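Local coordinates for protein Ddb_g0293866 (Dictyostelium discoideum, PDB 5LW6) that binds ADP-ribose through this macrodomain, the C-terminal piece of a longer protein that probably senses DNA damage and recognises poly-ADP-ribose, at residues 67-70 with 71-74; 86-89 with 90-93; 183-187 with 188-192; 241-244 with 245-249. All coordinates share one frame; numbering follows the deposited sequence.

Contact 1: 67-70 with 71-74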
ATOM      1  N   GLY A  67      -1.050 -12.020   8.794  1.00 15.94           N
ATOM      2  CA  GLY A  67      -2.017 -13.012   9.097  1.00 16.30           C
ATOM      3  C   GLY A  67      -3.456 -12.585   9.185  1.00 17.51           C
ATOM      4  O   GLY A  67      -4.264 -13.276   9.800  1.00 16.29           O
ATOM      5  N   PHE A  68      -3.852 -11.528   8.480  1.00 16.74           N
ATOM      6  CA  PHE A  68      -5.216 -11.082   8.574  1.00 15.61           C
ATOM      7  C   PHE A  68      -6.074 -12.108   7.866  1.00 15.93           C
ATOM      8  O   PHE A  68      -5.664 -12.670   6.865  1.00 16.38           O
ATOM      9  CB  PHE A  68      -5.412  -9.734   7.906  1.00 15.90           C
ATOM     10  CG  PHE A  68      -6.573  -8.965   8.417  1.00 14.59           C
ATOM     11  CD1 PHE A  68      -7.819  -9.197   7.938  1.00 13.95           C
ATOM     12  CD2 PHE A  68      -6.425  -7.982   9.409  1.00 14.62           C
ATOM     13  CE1 PHE A  68      -8.896  -8.483   8.445  1.00 14.27           C
ATOM     14  CE2 PHE A  68      -7.488  -7.225   9.847  1.00 14.89           C
ATOM     15  CZ  PHE A  68      -8.735  -7.479   9.376  1.00 15.85           C
ATOM     16  N   ASN A  69      -7.250 -12.374   8.410  1.00 15.78           N
ATOM     17  CA  ASN A  69      -8.191 -13.306   7.800  1.00 15.79           C
ATOM     18  C   ASN A  69      -8.445 -12.945   6.339  1.00 14.22           C
ATOM     19  O   ASN A  69      -8.800 -11.818   6.016  1.00 14.74           O
ATOM     20  CB  ASN A  69      -9.488 -13.304   8.594  1.00 17.17           C
ATOM     21  CG  ASN A  69     -10.559 -14.135   7.960  1.00 19.79           C
ATOM     22  OD1 ASN A  69     -11.248 -13.683   7.092  1.00 18.51           O
ATOM     23  ND2 ASN A  69     -10.704 -15.357   8.400  1.00 21.97           N
ATOM     24  N   ILE A  70      -8.184 -13.868   5.437  1.00 14.79           N
ATOM     25  CA  ILE A  70      -8.174 -13.529   4.019  1.00 13.79           C
ATOM     26  C   ILE A  70      -9.588 -13.227   3.496  1.00 14.38           C
ATOM     27  O   ILE A  70      -9.740 -12.332   2.664  1.00 14.61           O
ATOM     28  CB  ILE A  70      -7.493 -14.604   3.201  1.00 14.75           C
ATOM     29  CG1 ILE A  70      -6.000 -14.572   3.593  1.00 19.66           C
ATOM     30  CG2 ILE A  70      -7.571 -14.375   1.711  1.00 15.37           C
ATOM     31  CD1 ILE A  70      -5.324 -15.828   3.180  1.00 20.71           C
ATOM     32  N   ASP A  71     -10.596 -14.004   3.917  1.00 14.17           N
ATOM     33  CA  ASP A  71     -11.978 -13.688   3.514  1.00 14.37           C
ATOM     34  C   ASP A  71     -12.303 -12.229   3.865  1.00 14.63           C
ATOM     35  O   ASP A  71     -12.880 -11.502   3.032  1.00 14.25           O
ATOM     36  CB  ASP A  71     -12.960 -14.600   4.251  1.00 15.74           C
ATOM     37  CG  ASP A  71     -12.861 -16.080   3.806  1.00 18.06           C
ATOM     38  OD1 ASP A  71     -12.481 -16.313   2.601  1.00 16.55           O
ATOM     39  OD2 ASP A  71     -13.244 -17.025   4.635  1.00 19.47           O
ATOM     40  N   ASP A  72     -11.979 -11.830   5.100  1.00 15.18           N
ATOM     41  CA  ASP A  72     -12.284 -10.470   5.586  1.00 14.72           C
ATOM     42  C   ASP A  72     -11.451  -9.409   4.836  1.00 14.20           C
ATOM     43  O   ASP A  72     -11.987  -8.375   4.379  1.00 12.44           O
ATOM     44  CB  ASP A  72     -12.042 -10.344   7.095  1.00 16.75           C
ATOM     45  CG  ASP A  72     -13.021 -11.167   7.947  1.00 24.51           C
ATOM     46  OD1 ASP A  72     -14.132 -11.513   7.446  1.00 25.07           O
ATOM     47  OD2 ASP A  72     -12.685 -11.424   9.150  1.00 24.68           O
ATOM     48  N   ALA A  73     -10.170  -9.695   4.644  1.00 12.89           N
ATOM     49  CA  ALA A  73      -9.260  -8.787   3.900  1.00 12.32           C
ATOM     50  C   ALA A  73      -9.675  -8.629   2.459  1.00 11.54           C
ATOM     51  O   ALA A  73      -9.503  -7.596   1.855  1.00 11.64           O
ATOM     52  CB  ALA A  73      -7.828  -9.268   3.948  1.00 13.06           C
ATOM     53  N   THR A  74     -10.172  -9.672   1.864  1.00 12.18           N
ATOM     54  CA  THR A  74     -10.608  -9.589   0.469  1.00 12.76           C
ATOM     55  C   THR A  74     -11.797  -8.688   0.333  1.00 13.94           C
ATOM     56  O   THR A  74     -11.846  -7.843  -0.548  1.00 13.81           O
ATOM     57  CB  THR A  74     -10.935 -10.996  -0.077  1.00 13.69           C
ATOM     58  OG1 THR A  74      -9.747 -11.794   0.001  1.00 13.29           O
ATOM     59  CG2 THR A  74     -11.514 -10.925  -1.515  1.00 15.49           C
TER

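Contact 2: 86-89 with 90-93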
ATOM      1  N   HIS A  86     -14.801   4.147  -8.220  1.00 12.54           N
ATOM      2  CA  HIS A  86     -16.120   4.681  -8.606  1.00 15.64           C
ATOM      3  C   HIS A  86     -16.187   6.132  -8.345  1.00 14.82           C
ATOM      4  O   HIS A  86     -16.714   6.873  -9.168  1.00 15.18           O
ATOM      5  CB  HIS A  86     -17.231   3.971  -7.818  1.00 17.97           C
ATOM      6  CG  HIS A  86     -17.523   2.602  -8.353  1.00 25.42           C
ATOM      7  ND1 HIS A  86     -18.049   1.582  -7.582  1.00 31.88           N
ATOM      8  CD2 HIS A  86     -17.324   2.078  -9.576  1.00 33.06           C
ATOM      9  CE1 HIS A  86     -18.189   0.496  -8.324  1.00 35.01           C
ATOM     10  NE2 HIS A  86     -17.727   0.762  -9.531  1.00 32.41           N
ATOM     11  N   PHE A  87     -15.692   6.575  -7.208  1.00 12.62           N
ATOM     12  CA  PHE A  87     -15.656   7.975  -6.895  1.00 13.92           C
ATOM     13  C   PHE A  87     -14.893   8.731  -7.995  1.00 15.78           C
ATOM     14  O   PHE A  87     -15.262   9.892  -8.351  1.00 15.18           O
ATOM     15  CB  PHE A  87     -14.996   8.198  -5.566  1.00 14.32           C
ATOM     16  CG  PHE A  87     -14.930   9.602  -5.120  1.00 17.00           C
ATOM     17  CD1 PHE A  87     -15.957  10.160  -4.411  1.00 18.28           C
ATOM     18  CD2 PHE A  87     -13.775  10.393  -5.388  1.00 16.80           C
ATOM     19  CE1 PHE A  87     -15.857  11.494  -4.007  1.00 20.39           C
ATOM     20  CE2 PHE A  87     -13.690  11.715  -4.960  1.00 19.74           C
ATOM     21  CZ  PHE A  87     -14.726  12.244  -4.242  1.00 19.50           C
ATOM     22  N   HIS A  88     -13.803   8.129  -8.465  1.00 14.27           N
ATOM     23  CA  HIS A  88     -12.945   8.687  -9.472  1.00 14.70           C
ATOM     24  C   HIS A  88     -13.219   8.168 -10.857  1.00 14.76           C
ATOM     25  O   HIS A  88     -12.287   8.015 -11.661  1.00 14.78           O
ATOM     26  CB  HIS A  88     -11.502   8.352  -9.098  1.00 14.03           C
ATOM     27  CG  HIS A  88     -11.004   9.096  -7.913  1.00 13.23           C
ATOM     28  ND1 HIS A  88     -10.860  10.452  -7.894  1.00 14.97           N
ATOM     29  CD2 HIS A  88     -10.524   8.669  -6.730  1.00 15.37           C
ATOM     30  CE1 HIS A  88     -10.304  10.844  -6.753  1.00 15.11           C
ATOM     31  NE2 HIS A  88     -10.128   9.781  -6.013  1.00 14.11           N
ATOM     32  N   GLU A  89     -14.486   7.866 -11.169  1.00 17.59           N
ATOM     33  CA  GLU A  89     -14.868   7.470 -12.509  1.00 20.97           C
ATOM     34  C   GLU A  89     -14.323   8.544 -13.535  1.00 23.26           C
ATOM     35  O   GLU A  89     -14.378   9.735 -13.303  1.00 23.86           O
ATOM     36  CB  GLU A  89     -16.400   7.350 -12.636  1.00 24.45           C
ATOM     37  CG  GLU A  89     -17.127   8.674 -12.420  1.00 30.32           C
ATOM     38  CD  GLU A  89     -18.579   8.729 -13.015  1.00 40.83           C
ATOM     39  OE1 GLU A  89     -19.131   7.661 -13.410  1.00 45.17           O
ATOM     40  OE2 GLU A  89     -19.165   9.840 -13.055  1.00 41.11           O
ATOM     41  N   LYS A  90     -13.806   8.109 -14.645  1.00 26.79           N
ATOM     42  CA  LYS A  90     -13.366   9.079 -15.669  1.00 24.66           C
ATOM     43  C   LYS A  90     -12.021   9.727 -15.397  1.00 24.88           C
ATOM     44  O   LYS A  90     -11.658  10.603 -16.138  1.00 25.41           O
ATOM     45  CB  LYS A  90     -14.348  10.242 -15.861  1.00 26.69           C
ATOM     46  CG  LYS A  90     -15.768   9.825 -16.230  1.00 28.76           C
ATOM     47  CD  LYS A  90     -16.688  11.007 -16.550  1.00 32.08           C
ATOM     48  CE  LYS A  90     -18.019  10.427 -17.003  1.00 34.58           C
ATOM     49  NZ  LYS A  90     -19.078  11.422 -17.339  1.00 38.32           N
ATOM     50  N   GLU A  91     -11.315   9.367 -14.329  1.00 19.54           N
ATOM     51  CA  GLU A  91      -9.979   9.907 -14.087  1.00 18.70           C
ATOM     52  C   GLU A  91      -8.988   8.875 -14.552  1.00 21.12           C
ATOM     53  O   GLU A  91      -8.646   7.948 -13.826  1.00 19.59           O
ATOM     54  CB  GLU A  91      -9.817  10.248 -12.623  1.00 16.61           C
ATOM     55  CG  GLU A  91     -10.606  11.504 -12.285  1.00 17.63           C
ATOM     56  CD  GLU A  91     -10.749  11.785 -10.813  1.00 19.04           C
ATOM     57  OE1 GLU A  91     -11.868  11.659 -10.249  1.00 22.24           O
ATOM     58  OE2 GLU A  91      -9.756  12.196 -10.187  1.00 18.40           O
ATOM     59  N   ASP A  92      -8.497   9.021 -15.770  1.00 19.99           N
ATOM     60  CA  ASP A  92      -7.696   7.968 -16.371  1.00 21.63           C
ATOM     61  C   ASP A  92      -6.238   7.995 -15.963  1.00 20.50           C
ATOM     62  O   ASP A  92      -5.518   7.165 -16.382  1.00 19.37           O
ATOM     63  CB  ASP A  92      -7.774   8.119 -17.900  1.00 28.74           C
ATOM     64  CG  ASP A  92      -9.223   8.112 -18.426  1.00 39.52           C
ATOM     65  OD1 ASP A  92     -10.100   7.500 -17.753  1.00 46.27           O
ATOM     66  OD2 ASP A  92      -9.467   8.705 -19.537  1.00 45.66           O
ATOM     67  N   ASP A  93      -5.781   8.940 -15.114  1.00 17.60           N
ATOM     68  CA  ASP A  93      -4.408   8.894 -14.637  1.00 16.86           C
ATOM     69  C   ASP A  93      -4.150   7.809 -13.563  1.00 16.38           C
ATOM     70  O   ASP A  93      -3.002   7.477 -13.267  1.00 18.39           O
ATOM     71  CB  ASP A  93      -3.915  10.240 -14.078  1.00 17.26           C
ATOM     72  CG  ASP A  93      -4.602  10.624 -12.816  1.00 18.36           C
ATOM     73  OD1 ASP A  93      -5.832  10.828 -12.863  1.00 17.78           O
ATOM     74  OD2 ASP A  93      -3.897  10.754 -11.763  1.00 18.22           O
TER

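Contact 3: 183-187 with 188-192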
ATOM      1  N   CYS A 183       6.739   8.831  15.110  1.00 25.85           N
ATOM      2  CA  CYS A 183       6.585   7.457  14.683  1.00 25.17           C
ATOM      3  C   CYS A 183       5.177   7.250  14.144  1.00 23.59           C
ATOM      4  O   CYS A 183       4.529   8.203  13.840  1.00 18.80           O
ATOM      5  CB  CYS A 183       6.927   6.517  15.814  1.00 30.99           C
ATOM      6  SG  CYS A 183       8.660   6.625  16.396  1.00 38.76           S
ATOM      7  N   GLY A 184       4.722   6.009  14.035  1.00 20.73           N
ATOM      8  CA  GLY A 184       3.522   5.724  13.274  1.00 20.38           C
ATOM      9  C   GLY A 184       2.458   5.106  14.102  1.00 20.12           C
ATOM     10  O   GLY A 184       2.731   4.532  15.144  1.00 16.38           O
ATOM     11  N   LYS A 185       1.224   5.248  13.611  1.00 17.48           N
ATOM     12  CA  LYS A 185       0.031   4.725  14.262  1.00 17.83           C
ATOM     13  C   LYS A 185      -0.689   3.780  13.319  1.00 16.38           C
ATOM     14  O   LYS A 185      -0.803   4.075  12.117  1.00 14.12           O
ATOM     15  CB  LYS A 185      -0.914   5.846  14.561  1.00 20.95           C
ATOM     16  CG  LYS A 185      -0.302   6.913  15.437  1.00 25.39           C
ATOM     17  CD  LYS A 185      -0.472   6.632  16.912  1.00 31.95           C
ATOM     18  CE  LYS A 185       0.143   7.774  17.750  1.00 36.20           C
ATOM     19  NZ  LYS A 185       1.635   7.726  17.634  1.00 40.87           N
ATOM     20  N   ILE A 186      -1.221   2.709  13.890  1.00 15.76           N
ATOM     21  CA  ILE A 186      -1.965   1.710  13.120  1.00 15.15           C
ATOM     22  C   ILE A 186      -3.172   2.315  12.435  1.00 15.58           C
ATOM     23  O   ILE A 186      -3.943   3.088  13.018  1.00 14.55           O
ATOM     24  CB  ILE A 186      -2.386   0.478  13.993  1.00 17.03           C
ATOM     25  CG1 ILE A 186      -1.130  -0.283  14.495  1.00 20.98           C
ATOM     26  CG2 ILE A 186      -3.193  -0.509  13.184  1.00 16.46           C
ATOM     27  CD1 ILE A 186      -1.252  -0.753  15.944  1.00 27.43           C
ATOM     28  N   GLY A 187      -3.354   1.938  11.182  1.00 13.90           N
ATOM     29  CA  GLY A 187      -4.437   2.462  10.388  1.00 14.53           C
ATOM     30  C   GLY A 187      -4.025   3.670   9.525  1.00 13.79           C
ATOM     31  O   GLY A 187      -4.840   4.180   8.808  1.00 13.88           O
ATOM     32  N   LYS A 188      -2.785   4.155   9.636  1.00 13.58           N
ATOM     33  CA  LYS A 188      -2.315   5.283   8.908  1.00 12.94           C
ATOM     34  C   LYS A 188      -1.184   4.932   7.948  1.00 12.11           C
ATOM     35  O   LYS A 188      -0.570   3.887   8.097  1.00 12.97           O
ATOM     36  CB  LYS A 188      -1.855   6.411   9.849  1.00 15.25           C
ATOM     37  CG  LYS A 188      -3.001   6.965  10.689  1.00 18.95           C
ATOM     38  CD  LYS A 188      -4.136   7.660   9.911  1.00 23.89           C
ATOM     39  CE  LYS A 188      -5.289   8.242  10.782  1.00 27.38           C
ATOM     40  NZ  LYS A 188      -6.279   7.168  11.164  1.00 30.95           N
ATOM     41  N   VAL A 189      -0.978   5.774   6.954  1.00 11.39           N
ATOM     42  CA  VAL A 189       0.191   5.659   6.064  1.00 10.62           C
ATOM     43  C   VAL A 189       1.119   6.858   6.147  1.00 10.79           C
ATOM     44  O   VAL A 189       0.706   7.964   6.564  1.00 11.11           O
ATOM     45  CB  VAL A 189      -0.232   5.348   4.611  1.00 11.03           C
ATOM     46  CG1 VAL A 189      -1.281   4.214   4.589  1.00 11.31           C
ATOM     47  CG2 VAL A 189      -0.751   6.576   3.926  1.00 10.97           C
ATOM     48  N   TYR A 190       2.364   6.683   5.714  1.00 10.51           N
ATOM     49  CA  TYR A 190       3.437   7.613   5.890  1.00 10.18           C
ATOM     50  C   TYR A 190       4.212   7.730   4.576  1.00 11.56           C
ATOM     51  O   TYR A 190       5.072   6.887   4.337  1.00 11.20           O
ATOM     52  CB  TYR A 190       4.315   7.175   7.060  1.00 10.39           C
ATOM     53  CG  TYR A 190       3.513   7.213   8.316  1.00 10.76           C
ATOM     54  CD1 TYR A 190       3.405   8.355   9.107  1.00 12.49           C
ATOM     55  CD2 TYR A 190       2.810   6.120   8.718  1.00 12.46           C
ATOM     56  CE1 TYR A 190       2.599   8.370  10.238  1.00 12.78           C
ATOM     57  CE2 TYR A 190       1.945   6.171   9.787  1.00 12.62           C
ATOM     58  CZ  TYR A 190       1.887   7.276  10.579  1.00 12.79           C
ATOM     59  OH  TYR A 190       1.012   7.260  11.661  1.00 13.30           O
ATOM     60  N   PRO A 191       3.880   8.719   3.754  1.00 12.28           N
ATOM     61  CA  PRO A 191       4.579   8.882   2.461  1.00 12.68           C
ATOM     62  C   PRO A 191       5.925   9.567   2.642  1.00 13.07           C
ATOM     63  O   PRO A 191       6.034  10.524   3.418  1.00 14.31           O
ATOM     64  CB  PRO A 191       3.638   9.700   1.622  1.00 13.89           C
ATOM     65  CG  PRO A 191       2.506  10.121   2.522  1.00 16.69           C
ATOM     66  CD  PRO A 191       2.601   9.464   3.837  1.00 14.43           C
ATOM     67  N   ILE A 192       6.925   9.105   1.909  1.00 13.08           N
ATOM     68  CA  ILE A 192       8.224   9.705   1.893  1.00 14.58           C
ATOM     69  C   ILE A 192       8.608   9.889   0.438  1.00 13.99           C
ATOM     70  O   ILE A 192       8.729   8.935  -0.280  1.00 13.22           O
ATOM     71  CB  ILE A 192       9.252   8.799   2.591  1.00 16.82           C
ATOM     72  CG1 ILE A 192       8.901   8.649   4.076  1.00 20.37           C
ATOM     73  CG2 ILE A 192      10.701   9.301   2.509  1.00 15.56           C
ATOM     74  CD1 ILE A 192       8.708   7.241   4.414  1.00 25.15           C
TER
HETATM   75  O   HOH W   1      -5.832   4.879  12.440  1.00 29.92           O

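Contact 4: 241-244 with 245-249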
ATOM      1  N   LEU A 241      -8.361  -2.011   9.384  1.00 11.04           N
ATOM      2  CA  LEU A 241      -7.823  -2.364   8.038  1.00 11.11           C
ATOM      3  C   LEU A 241      -8.484  -1.468   6.980  1.00  9.82           C
ATOM      4  O   LEU A 241      -7.846  -0.979   6.045  1.00  9.78           O
ATOM      5  CB  LEU A 241      -8.039  -3.817   7.745  1.00 11.26           C
ATOM      6  CG  LEU A 241      -7.509  -4.302   6.401  1.00 11.33           C
ATOM      7  CD1 LEU A 241      -6.011  -4.164   6.369  1.00 11.13           C
ATOM      8  CD2 LEU A 241      -7.941  -5.738   6.225  1.00 12.37           C
ATOM      9  N   LEU A 242      -9.788  -1.248   7.078  1.00 10.22           N
ATOM     10  CA  LEU A 242     -10.431  -0.327   6.177  1.00 10.92           C
ATOM     11  C   LEU A 242      -9.851   1.053   6.239  1.00 11.74           C
ATOM     12  O   LEU A 242      -9.652   1.692   5.184  1.00 10.43           O
ATOM     13  CB  LEU A 242     -11.963  -0.287   6.401  1.00 11.83           C
ATOM     14  CG  LEU A 242     -12.723   0.689   5.522  1.00 13.07           C
ATOM     15  CD1 LEU A 242     -12.736   0.242   4.102  1.00 12.34           C
ATOM     16  CD2 LEU A 242     -14.129   0.864   6.088  1.00 14.66           C
ATOM     17  N   GLU A 243      -9.614   1.549   7.450  1.00 10.65           N
ATOM     18  CA  GLU A 243      -9.035   2.863   7.602  1.00 10.79           C
ATOM     19  C   GLU A 243      -7.644   2.927   6.950  1.00  9.42           C
ATOM     20  O   GLU A 243      -7.268   3.961   6.428  1.00  9.58           O
ATOM     21  CB  GLU A 243      -8.918   3.203   9.084  1.00 11.94           C
ATOM     22  CG  GLU A 243      -8.280   4.541   9.404  1.00 13.83           C
ATOM     23  CD  GLU A 243      -8.930   5.818   8.910  1.00 16.84           C
ATOM     24  OE1 GLU A 243     -10.074   5.857   8.380  1.00 18.80           O
ATOM     25  OE2 GLU A 243      -8.250   6.885   9.129  1.00 19.48           O
ATOM     26  N   THR A 244      -6.889   1.838   7.016  1.00  8.99           N
ATOM     27  CA  THR A 244      -5.577   1.730   6.326  1.00  9.42           C
ATOM     28  C   THR A 244      -5.760   1.994   4.818  1.00  9.23           C
ATOM     29  O   THR A 244      -5.033   2.786   4.234  1.00  9.18           O
ATOM     30  CB  THR A 244      -4.853   0.435   6.618  1.00 10.55           C
ATOM     31  OG1 THR A 244      -4.857   0.106   8.028  1.00 10.67           O
ATOM     32  CG2 THR A 244      -3.469   0.518   6.156  1.00 11.87           C
ATOM     33  N   TYR A 245      -6.749   1.374   4.221  1.00  9.06           N
ATOM     34  CA  TYR A 245      -6.989   1.607   2.806  1.00  9.26           C
ATOM     35  C   TYR A 245      -7.389   3.048   2.542  1.00  9.11           C
ATOM     36  O   TYR A 245      -6.908   3.705   1.641  1.00  9.33           O
ATOM     37  CB  TYR A 245      -8.050   0.656   2.227  1.00  8.68           C
ATOM     38  CG  TYR A 245      -7.494  -0.697   1.868  1.00  9.71           C
ATOM     39  CD1 TYR A 245      -6.828  -0.896   0.658  1.00 10.16           C
ATOM     40  CD2 TYR A 245      -7.584  -1.763   2.700  1.00 10.13           C
ATOM     41  CE1 TYR A 245      -6.303  -2.132   0.339  1.00 11.96           C
ATOM     42  CE2 TYR A 245      -7.063  -3.009   2.375  1.00 11.08           C
ATOM     43  CZ  TYR A 245      -6.391  -3.190   1.195  1.00 12.55           C
ATOM     44  OH  TYR A 245      -5.823  -4.457   0.867  1.00 12.75           O
ATOM     45  N   HIS A 246      -8.284   3.575   3.363  1.00  9.36           N
ATOM     46  CA  HIS A 246      -8.661   4.999   3.227  1.00  9.86           C
ATOM     47  C   HIS A 246      -7.470   5.925   3.308  1.00  9.23           C
ATOM     48  O   HIS A 246      -7.325   6.799   2.515  1.00  9.88           O
ATOM     49  CB  HIS A 246      -9.726   5.368   4.252  1.00  9.97           C
ATOM     50  CG  HIS A 246     -11.080   4.820   3.933  1.00 10.00           C
ATOM     51  ND1 HIS A 246     -11.995   4.454   4.908  1.00 11.08           N
ATOM     52  CD2 HIS A 246     -11.695   4.614   2.748  1.00 11.77           C
ATOM     53  CE1 HIS A 246     -13.094   3.995   4.320  1.00 12.42           C
ATOM     54  NE2 HIS A 246     -12.954   4.122   3.008  1.00 12.82           N
ATOM     55  N   SER A 247      -6.611   5.720   4.297  1.00  9.98           N
ATOM     56  CA  SER A 247      -5.390   6.482   4.434  0.50  9.25           C
ATOM     57  C   SER A 247      -4.494   6.375   3.219  1.00  8.97           C
ATOM     58  O   SER A 247      -3.889   7.378   2.754  1.00  9.69           O
ATOM     59  CB  SER A 247      -4.630   5.963   5.647  0.50  9.32           C
ATOM     60  OG  SER A 247      -5.371   6.343   6.758  0.50  9.24           O
ATOM     61  N   LEU A 248      -4.328   5.166   2.721  1.00  9.66           N
ATOM     62  CA  LEU A 248      -3.508   4.955   1.544  1.00  9.70           C
ATOM     63  C   LEU A 248      -4.037   5.744   0.359  1.00  9.12           C
ATOM     64  O   LEU A 248      -3.298   6.392  -0.368  1.00  8.83           O
ATOM     65  CB  LEU A 248      -3.447   3.456   1.285  1.00  9.77           C
ATOM     66  CG  LEU A 248      -2.712   3.032   0.028  1.00 10.06           C
ATOM     67  CD1 LEU A 248      -1.256   3.491   0.069  1.00 11.60           C
ATOM     68  CD2 LEU A 248      -2.813   1.520  -0.110  1.00 10.62           C
ATOM     69  N   PHE A 249      -5.339   5.643   0.103  1.00  9.47           N
ATOM     70  CA  PHE A 249      -5.907   6.302  -1.040  1.00  9.84           C
ATOM     71  C   PHE A 249      -6.011   7.787  -0.810  1.00 10.44           C
ATOM     72  O   PHE A 249      -5.870   8.566  -1.747  1.00 10.99           O
ATOM     73  CB  PHE A 249      -7.279   5.696  -1.394  1.00 10.37           C
ATOM     74  CG  PHE A 249      -7.201   4.275  -1.876  1.00 11.60           C
ATOM     75  CD1 PHE A 249      -6.120   3.823  -2.673  1.00 16.24           C
ATOM     76  CD2 PHE A 249      -8.130   3.390  -1.529  1.00 12.56           C
ATOM     77  CE1 PHE A 249      -6.027   2.485  -3.085  1.00 16.52           C
ATOM     78  CE2 PHE A 249      -8.060   2.051  -1.955  1.00 12.42           C
ATOM     79  CZ  PHE A 249      -7.027   1.614  -2.728  1.00 14.58           C
TER
HETATM   80  O   HOH W   2     -12.226   4.478   7.583  1.00 12.19           O

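Contact 1: 67-70 with 71-74
With chi1 of N69 at 174°, its CG stands opposite the backbone N and beside the carbonyl carbon, which swings the amide over the first turn that follows. D72 lies across it: its CG lies back beside its own backbone N, and the carboxylate and amide planes end up 40° apart. The amide oxygen OD1 of N69 accepts from D72 N at 2.8 Å, in the carbonyl plane and nearly straight at the hydrogen (160°). N69 is thus the N-cap of helix 70-87, its side chain taking up a backbone N-H of the first turn. The main chain takes over at once, A73 N donating to N69 O at 2.9 Å. One step on, I70 O is gripped twice, by T74 N at 2.8 Å and by T74 OG1 at 2.7 Å, the two donors reaching opposite faces of the carbonyl plane. Ahead of the cap, F68 folds its ring back onto the helix: CE1 has D72 CB at the ring edge, 3.9 Å away, while CD1 rests 4.0 Å from A73 CB. A237 and L241 of helix 237-253 also touch this ring, and T74 packs against helix 107-116.

Contact 2: 86-89 with 90-93
H88 and E91 join their side chains across a type II beta turn, H88 to E91, that takes the chain out of helix 70-87 toward strand 95-101. The ring nitrogen ND1 of H88 donates to E91 OE1 at 2.8 Å, a His-carboxylate hydrogen bond with an N-H...O angle of 160°. Seen from the histidine, the oxygen sits at the ring edge, almost exactly in plane; seen from the glutamate, the nitrogen comes from above the carboxylate plane, and the two planes are 77° apart. E91 reaches it with an extended chain beyond CG. The turn itself is closed by E91 N donating to H88 O at 3.1 Å, and K90 takes its left-handed corner with phi 79°. One face of the imidazole is covered by the preceding residue, F87, whose CD2 stands 3.7 Å above the ring plane, over its centre.

Farther out, the other ring nitrogen, NE2 of H88, bonds to D253 near the end of helix 237-253, so both edges of the imidazole are tied and its rotation is fixed. R54 forms salt bridges with E91 and D93, which would probably keep the glutamate charged, while R124 binds the carbonyl oxygens of H88 and E91. On the outer side of the turn E89 and K90 run alongside each other, with E89 OE2 4.6 Å from K90 NZ, too far for a salt bridge.

Contact 3: 183-187 with 188-192
Hydrogen bonds to Y190 and K188 draw the loop 183-187 back over the start of strand 189-193. The hydroxyl OH of Y190 accepts from K185 N at 2.8 Å, with the N-H aimed at it at 155°. A type II beta turn from K185 to K188 then reverses the chain, K188 N donating to K185 O at 3.2 Å; G187 occupies its positive-phi corner (95°). By van der Waals contact, the end of the Y190 ring presses on G184, whose CA lies 3.4 Å from Y190 OH and 3.5 Å from Y190 CZ.

A water and a charge complete the set. Bends at chi2 and chi4 curl K188 back along G187, bringing NZ to a water that it shares with I186 O, each link 2.7 Å; the same NZ forms a salt bridge with E243 of helix 237-253. Beyond the turn the strand pairs antiparallel with strand 213-217 at an edge of the macrodomain sheet, through Y190 with L216 and I192 with V214. The chemistry implies a loop held largely by its main chain, with a tyrosine hydroxyl and a lysine ammonium serving as its polar tethers.

Contact 4: 241-244 with 245-249
L242 and H246, one turn apart, make the closest side-chain packing: L242 CG lies 3.5 Å from H246 CE1, and both leucine methyls stay near that same corner of the imidazole. The ring also lies with one face over L242 O, the carbonyl that accepts from H246 N at 3.0 Å. On another side of the helix L241 CG approaches Y245 CE2 more loosely, at 4.3 Å. Y245 sends its ring down between helix 70-87 and strand 55-59, touching A80 and F58, and its hydroxyl bonds to I61 N.

All this belongs to helix 237-253, which closes the chain of this macrodomain and packs on the mixed central sheet, L248 reaching both strand 55-59 and strand 213-217. The regular i to i+4 bonds run through the segment, S247 N to E243 O being the shortest at 2.8 Å.

The polar side is spaced more widely, with a water between E243 and H246. These two do not touch with their polar ends: E243 OE1 and H246 ND1 are 4.2 Å apart, and the water bridges them, 2.7 Å from each. It lies at the ring edge, in plane with the imidazole. H246 NE2 goes instead to E83 of helix 70-87. The E243 carboxylate, bent back by its chi2 of 61°, is satisfied by the backbone N-H groups of I38 and G39 and by the salt bridge to K188, a setting likely to keep it ionised. S247 OG probably bonds to G187 O, though E243 O is also within reach of its proton.

Overall arrangement
Contact 4 is the buried one, on helix 237-253 against the central sheet; contacts 1, 2 and 3 are partly buried turns and caps nearer the surface. Contacts 1 and 2 sit at the two ends of helix 70-87, their centres about 27 Å apart: a side-chain amide starts the helix, and an imidazole-carboxylate pair follows its end. Contacts 3 and 4 are neighbours, their centres about 10 Å apart, linked by charge and by a probable hydrogen bond. Contact 1 meets contact 4 by purely apolar packing, F68 CE1 to L241 CD2 at 3.7 Å. Contact 2 touches none of the others, though D253 ties it to the helix of contact 4.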